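PDB 5KCI: uncharacterized protein YPL067C, which is of unknown function, though this cytoplasmic yeast protein of the DUF3605 family, also called HTC1, may be related to histidine triad proteins and to amyloid toxicity. Local coordinates for residues 132-137 and 149-154; 141-146 and 169-174. All coordinates share one frame; numbering follows the deposited sequence.

Contacts 1 and 2, with centres about 11 Å apart, pack two successive helices, 120-135 and 141-146, against two neighbouring strands of one antiparallel sheet, 149-152 and 165-172. Leu170 N probably donates to Ala150 O, 2.8 Å, joining the two strands. Leu144 joins the contacts: its CD2 lies 3.6 Å from Val149 CG2, and its CD1 lies 3.5 Å from Leu134 O. Along the chain the segments alternate, so 141-146 lies between the two halves of contact 1. At the far end of 149-154, Asn154 holds a sulfate together with His166 and His168, consistent with an anion pocket. A zinc ion sits about 14 Å from the Leu134 side chain.

Contact 1. Residues 132-137 and 149-154. With SO4 (sulfate ion), chain D.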
loop_
_atom_site.group_PDB
_atom_site.type_symbol
_atom_site.label_atom_id
_atom_site.label_comp_id
_atom_site.label_asym_id
_atom_site.label_seq_id
_atom_site.Cartn_x
_atom_site.Cartn_y
_atom_site.Cartn_z
ATOM N N ALA A 132 -1.137 5.022 12.815
ATOM C CA ALA A 132 -0.200 6.005 13.347
ATOM C C ALA A 132 0.866 6.357 12.325
ATOM O O ALA A 132 1.247 7.539 12.181
ATOM C CB ALA A 132 0.445 5.470 14.619
ATOM N N PHE A 133 1.336 5.356 11.590
ATOM C CA PHE A 133 2.362 5.578 10.586
ATOM C C PHE A 133 1.866 6.532 9.517
ATOM O O PHE A 133 2.553 7.498 9.167
ATOM C CB PHE A 133 2.765 4.270 9.931
ATOM C CG PHE A 133 3.805 4.426 8.857
ATOM C CD1 PHE A 133 5.046 4.962 9.142
ATOM C CD2 PHE A 133 3.531 4.038 7.553
ATOM C CE1 PHE A 133 6.017 5.101 8.135
ATOM C CE2 PHE A 133 4.488 4.154 6.560
ATOM C CZ PHE A 133 5.740 4.677 6.857
ATOM N N LEU A 134 0.696 6.234 8.940
ATOM C CA LEU A 134 0.186 7.121 7.891
ATOM C C LEU A 134 -0.180 8.495 8.448
ATOM O O LEU A 134 0.048 9.512 7.787
ATOM C CB LEU A 134 -1.003 6.475 7.203
ATOM C CG LEU A 134 -0.707 5.152 6.510
ATOM C CD1 LEU A 134 -1.980 4.558 6.006
ATOM C CD2 LEU A 134 0.306 5.370 5.358
ATOM N N GLN A 135 -0.751 8.556 9.654
ATOM C CA GLN A 135 -1.146 9.843 10.243
ATOM C C GLN A 135 0.040 10.759 10.477
ATOM O O GLN A 135 -0.113 11.990 10.505
ATOM C CB GLN A 135 -1.864 9.636 11.583
ATOM C CG GLN A 135 -3.354 9.496 11.473
ATOM C CD GLN A 135 -4.023 10.794 11.043
ATOM O OE1 GLN A 135 -3.501 11.894 11.265
ATOM N NE2 GLN A 135 -5.170 10.669 10.419
ATOM N N ALA A 136 1.221 10.193 10.669
ATOM C CA ALA A 136 2.391 10.981 11.021
ATOM C C ALA A 136 3.080 11.607 9.807
ATOM O O ALA A 136 4.098 12.279 9.984
ATOM C CB ALA A 136 3.397 10.093 11.789
ATOM N N GLN A 137 2.552 11.416 8.585
ATOM C CA GLN A 137 3.269 11.754 7.367
ATOM C C GLN A 137 2.994 13.204 6.955
ATOM O O GLN A 137 1.873 13.485 6.495
ATOM C CB GLN A 137 2.874 10.823 6.238
ATOM C CG GLN A 137 3.246 9.375 6.535
ATOM C CD GLN A 137 4.714 9.193 6.774
ATOM O OE1 GLN A 137 5.545 9.849 6.152
ATOM N NE2 GLN A 137 5.058 8.267 7.686
ATOM N N VAL A 149 -7.255 9.702 2.769
ATOM C CA VAL A 149 -6.300 8.609 2.818
ATOM C C VAL A 149 -7.042 7.375 3.308
ATOM O O VAL A 149 -7.731 7.432 4.334
ATOM C CB VAL A 149 -5.129 8.910 3.767
ATOM C CG1 VAL A 149 -4.098 7.745 3.723
ATOM C CG2 VAL A 149 -4.463 10.221 3.414
ATOM N N ALA A 150 -6.871 6.254 2.608
ATOM C CA ALA A 150 -7.427 4.996 3.083
ATOM C C ALA A 150 -6.417 3.897 2.827
ATOM O O ALA A 150 -5.506 4.049 2.018
ATOM C CB ALA A 150 -8.749 4.644 2.378
ATOM N N TRP A 151 -6.612 2.762 3.491
ATOM C CA TRP A 151 -5.679 1.670 3.274
ATOM C C TRP A 151 -6.374 0.352 3.572
ATOM O O TRP A 151 -7.357 0.300 4.317
ATOM C CB TRP A 151 -4.406 1.812 4.130
ATOM C CG TRP A 151 -4.605 1.675 5.606
ATOM C CD1 TRP A 151 -4.893 2.676 6.500
ATOM C CD2 TRP A 151 -4.507 0.461 6.388
ATOM N NE1 TRP A 151 -4.993 2.159 7.773
ATOM C CE2 TRP A 151 -4.757 0.810 7.731
ATOM C CE3 TRP A 151 -4.244 -0.871 6.072
ATOM C CZ2 TRP A 151 -4.745 -0.134 8.779
ATOM C CZ3 TRP A 151 -4.234 -1.821 7.124
ATOM C CH2 TRP A 151 -4.482 -1.438 8.450
ATOM N N PHE A 152 -5.854 -0.706 2.944
ATOM C CA PHE A 152 -6.326 -2.045 3.234
ATOM C C PHE A 152 -5.222 -3.031 2.928
ATOM O O PHE A 152 -4.317 -2.771 2.137
ATOM C CB PHE A 152 -7.562 -2.440 2.428
ATOM C CG PHE A 152 -7.366 -2.373 0.936
ATOM C CD1 PHE A 152 -7.489 -1.164 0.238
ATOM C CD2 PHE A 152 -7.113 -3.519 0.212
ATOM C CE1 PHE A 152 -7.308 -1.127 -1.121
ATOM C CE2 PHE A 152 -6.929 -3.486 -1.156
ATOM C CZ PHE A 152 -7.035 -2.301 -1.834
ATOM N N VAL A 153 -5.347 -4.198 3.547
ATOM C CA VAL A 153 -4.448 -5.301 3.289
ATOM C C VAL A 153 -5.296 -6.458 2.780
ATOM O O VAL A 153 -6.230 -6.890 3.463
ATOM C CB VAL A 153 -3.684 -5.712 4.559
ATOM C CG1 VAL A 153 -2.897 -6.961 4.296
ATOM C CG2 VAL A 153 -2.764 -4.566 4.984
ATOM N N ASN A 154 -4.968 -6.956 1.600
ATOM C CA ASN A 154 -5.722 -8.054 1.025
ATOM C C ASN A 154 -5.574 -9.315 1.868
ATOM O O ASN A 154 -4.499 -9.618 2.395
ATOM C CB ASN A 154 -5.267 -8.332 -0.393
ATOM C CG ASN A 154 -6.001 -7.477 -1.422
ATOM O OD1 ASN A 154 -7.098 -6.997 -1.163
ATOM N ND2 ASN A 154 -5.433 -7.359 -2.593
HETATM S S SO4 D . -2.033 -8.155 -3.470
HETATM O O1 SO4 D . -0.871 -9.070 -3.390
HETATM O O2 SO4 D . -2.351 -7.504 -2.212
HETATM O O3 SO4 D . -1.757 -7.095 -4.464
HETATM O O4 SO4 D . -3.205 -8.906 -3.906
#
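Leu134 sets its CD1 methyl obliquely against the five-membered part of the Trp151 indole, 3.5 Å from Trp151 CD1. This is helix-on-sheet packing: the last turn of helix 120-135 leans on strand 149-152, an outermost strand of the four-stranded antiparallel sheet. Leu134 has CD1 anti to CA (chi2 174°), which makes this methyl the advanced branch of the side chain. The same methyl also approaches Val149 CG1, more loosely at 4.5 Å, so one leucine branch spans two residues on one side of the strand. Val153 CG2 meets the indole in plane at its edge. The polar end of the ring is tied back to the same helix, because NE1 is hydrogen-bonded to Asn131 OD1; the indole is thus gripped by an apolar touch and a polar one.

Beyond the helix end, Gln137 folds back. Its NE2 donates to Phe133 O at 3.0 Å with an N-H...O angle of 156°, and OE1 is bonded to Glu196 N. NE2 also sits 3.3 Å above one face of the Phe133 ring, toward the rim, while Phe133 stacks on Phe81. The other end of the strand segment serves a different site, a sulfate probably taken up from the crystallisation liquor. Ser160 N, His166 and His168 also bind it; the two histidines are spaced like neighbours in the histidine triad motif, but no third completes the triad, so an anion site like that of the family is possible but not established. Asn154 ND2, hydrogen-bonded also to Tyr96 OH, donates to two oxygens of the sulfate, O4 at 3.0 Å and O2 at 3.1 Å.

Contact 2. Residues 141-146 and 169-174; sequences RPLLSS and VLLFFP
The short helix 141-146 packs on the end of strand 165-172, an inner strand of the antiparallel sheet, and this buried helix-on-sheet contact rests on one side chain of the helix, Leu143. Both of its methyls are used. CD1 comes 3.7 Å from Phe173 CZ and 4.0 Å from Leu171 CB, wedged between the two side chains. CD2 stands over one face of the Phe173 ring, 4.0 Å above its plane and displaced toward the rim, a CH-pi-like approach in which the two side chains cross at about a right angle. CD2 also comes 3.2 Å from Phe172 O, a close methyl-to-carbonyl contact and not a hydrogen bond.

Phe173 has its CG anti to the carbonyl carbon (chi1 -61°), which swings the ring toward the helix although its CB does not point there. Val183 and Val187 of helix 180-193 also meet this ring, and Tyr178 meets it edge-to-face, so Leu143 closes part of a shared apolar core. Cutting Leu143 back to an alanine would probably open a gap over the Phe173 face and beside Leu171, leaving the phenyl ring less restrained on its helix side.

The phenyl of Phe172 turns away from the helix and takes Pro174 CG over one face. On the helix itself, two serines fold their hydroxyls back to carbonyls one turn earlier: Ser145 OG donates to Arg141 O at 3.0 Å. Ser146 OG, bonded also to Arg177, donates to Pro142 O at 2.9 Å, from the face of that carbonyl opposite to the one used by Ser146 N.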
loop_
_atom_site.group_PDB
_atom_site.type_symbol
_atom_site.label_atom_id
_atom_site.label_comp_id
_atom_site.label_asym_id
_atom_site.label_seq_id
_atom_site.Cartn_x
_atom_site.Cartn_y
_atom_site.Cartn_z
ATOM N N ARG A 141 -0.504 15.444 4.923
ATOM C CA ARG A 141 -1.256 16.255 5.880
ATOM C C ARG A 141 -2.621 16.693 5.349
ATOM O O ARG A 141 -3.644 16.449 5.993
ATOM C CB ARG A 141 -0.425 17.477 6.287
ATOM C CG ARG A 141 -1.149 18.503 7.151
ATOM C CD ARG A 141 -0.389 19.824 7.187
ATOM N NE ARG A 141 -0.080 20.326 5.846
ATOM C CZ ARG A 141 -0.912 21.044 5.095
ATOM N NH1 ARG A 141 -2.121 21.362 5.538
ATOM N NH2 ARG A 141 -0.533 21.445 3.889
ATOM N N PRO A 142 -2.702 17.404 4.227
ATOM C CA PRO A 142 -4.025 17.925 3.847
ATOM C C PRO A 142 -4.978 16.819 3.445
ATOM O O PRO A 142 -6.170 16.910 3.759
ATOM C CB PRO A 142 -3.713 18.886 2.706
ATOM C CG PRO A 142 -2.515 18.420 2.124
ATOM C CD PRO A 142 -1.682 17.752 3.227
ATOM N N LEU A 143 -4.459 15.729 2.861
ATOM C CA LEU A 143 -5.293 14.565 2.549
ATOM C C LEU A 143 -5.848 13.926 3.807
ATOM O O LEU A 143 -7.036 13.585 3.880
ATOM C CB LEU A 143 -4.485 13.549 1.767
ATOM C CG LEU A 143 -3.967 14.018 0.404
ATOM C CD1 LEU A 143 -3.060 12.958 -0.220
ATOM C CD2 LEU A 143 -5.089 14.342 -0.528
ATOM N N LEU A 144 -5.004 13.753 4.818
ATOM C CA LEU A 144 -5.513 13.214 6.080
ATOM C C LEU A 144 -6.579 14.138 6.640
ATOM O O LEU A 144 -7.629 13.674 7.109
ATOM C CB LEU A 144 -4.379 13.066 7.080
ATOM C CG LEU A 144 -3.330 12.045 6.655
ATOM C CD1 LEU A 144 -2.016 12.289 7.385
ATOM C CD2 LEU A 144 -3.881 10.634 6.949
ATOM N N SER A 145 -6.324 15.454 6.589
ATOM C CA SER A 145 -7.287 16.395 7.146
ATOM C C SER A 145 -8.619 16.257 6.433
ATOM O O SER A 145 -9.673 16.415 7.056
ATOM C CB SER A 145 -6.780 17.837 7.037
ATOM O OG SER A 145 -5.527 18.002 7.658
ATOM N N SER A 146 -8.581 15.907 5.143
ATOM C CA SER A 146 -9.776 15.730 4.316
ATOM C C SER A 146 -10.448 14.357 4.415
ATOM O O SER A 146 -11.513 14.173 3.817
ATOM C CB SER A 146 -9.394 15.988 2.860
ATOM O OG SER A 146 -8.851 17.297 2.685
ATOM N N VAL A 169 -2.419 1.585 -0.203
ATOM C CA VAL A 169 -2.601 2.915 0.364
ATOM C C VAL A 169 -3.179 3.763 -0.744
ATOM O O VAL A 169 -2.535 3.928 -1.784
ATOM C CB VAL A 169 -1.289 3.526 0.861
ATOM C CG1 VAL A 169 -1.480 4.932 1.337
ATOM C CG2 VAL A 169 -0.661 2.684 1.990
ATOM N N LEU A 170 -4.383 4.266 -0.533
ATOM C CA LEU A 170 -5.124 5.048 -1.506
ATOM C C LEU A 170 -5.129 6.496 -1.069
ATOM O O LEU A 170 -5.424 6.790 0.091
ATOM C CB LEU A 170 -6.573 4.562 -1.620
ATOM C CG LEU A 170 -6.744 3.057 -1.869
ATOM C CD1 LEU A 170 -8.216 2.753 -2.084
ATOM C CD2 LEU A 170 -5.959 2.580 -3.047
ATOM N N LEU A 171 -4.864 7.394 -2.033
ATOM C CA LEU A 171 -4.848 8.824 -1.783
ATOM C C LEU A 171 -5.835 9.453 -2.741
ATOM O O LEU A 171 -5.756 9.187 -3.941
ATOM C CB LEU A 171 -3.469 9.425 -2.045
ATOM C CG LEU A 171 -2.286 8.816 -1.304
ATOM C CD1 LEU A 171 -1.033 9.588 -1.628
ATOM C CD2 LEU A 171 -2.563 8.784 0.177
ATOM N N PHE A 172 -6.759 10.272 -2.230
ATOM C CA PHE A 172 -7.764 10.880 -3.099
ATOM C C PHE A 172 -7.421 12.349 -3.328
ATOM O O PHE A 172 -7.345 13.137 -2.373
ATOM C CB PHE A 172 -9.168 10.731 -2.514
ATOM C CG PHE A 172 -10.300 11.196 -3.446
ATOM C CD1 PHE A 172 -10.204 11.084 -4.829
ATOM C CD2 PHE A 172 -11.483 11.680 -2.907
ATOM C CE1 PHE A 172 -11.245 11.491 -5.647
ATOM C CE2 PHE A 172 -12.535 12.069 -3.732
ATOM C CZ PHE A 172 -12.402 11.970 -5.102
ATOM N N PHE A 173 -7.265 12.707 -4.606
ATOM C CA PHE A 173 -7.035 14.075 -5.057
ATOM C C PHE A 173 -8.246 14.452 -5.910
ATOM O O PHE A 173 -8.245 14.213 -7.117
ATOM C CB PHE A 173 -5.746 14.185 -5.870
ATOM C CG PHE A 173 -4.496 13.800 -5.127
ATOM C CD1 PHE A 173 -4.039 12.502 -5.151
ATOM C CD2 PHE A 173 -3.752 14.738 -4.462
ATOM C CE1 PHE A 173 -2.882 12.166 -4.523
ATOM C CE2 PHE A 173 -2.600 14.410 -3.830
ATOM C CZ PHE A 173 -2.163 13.095 -3.843
ATOM N N PRO A 174 -9.306 15.013 -5.328
ATOM C CA PRO A 174 -10.489 15.354 -6.139
ATOM C C PRO A 174 -10.140 16.276 -7.305
ATOM O O PRO A 174 -9.268 17.135 -7.207
ATOM C CB PRO A 174 -11.425 16.044 -5.140
ATOM C CG PRO A 174 -10.951 15.554 -3.772
ATOM C CD PRO A 174 -9.452 15.437 -3.935
#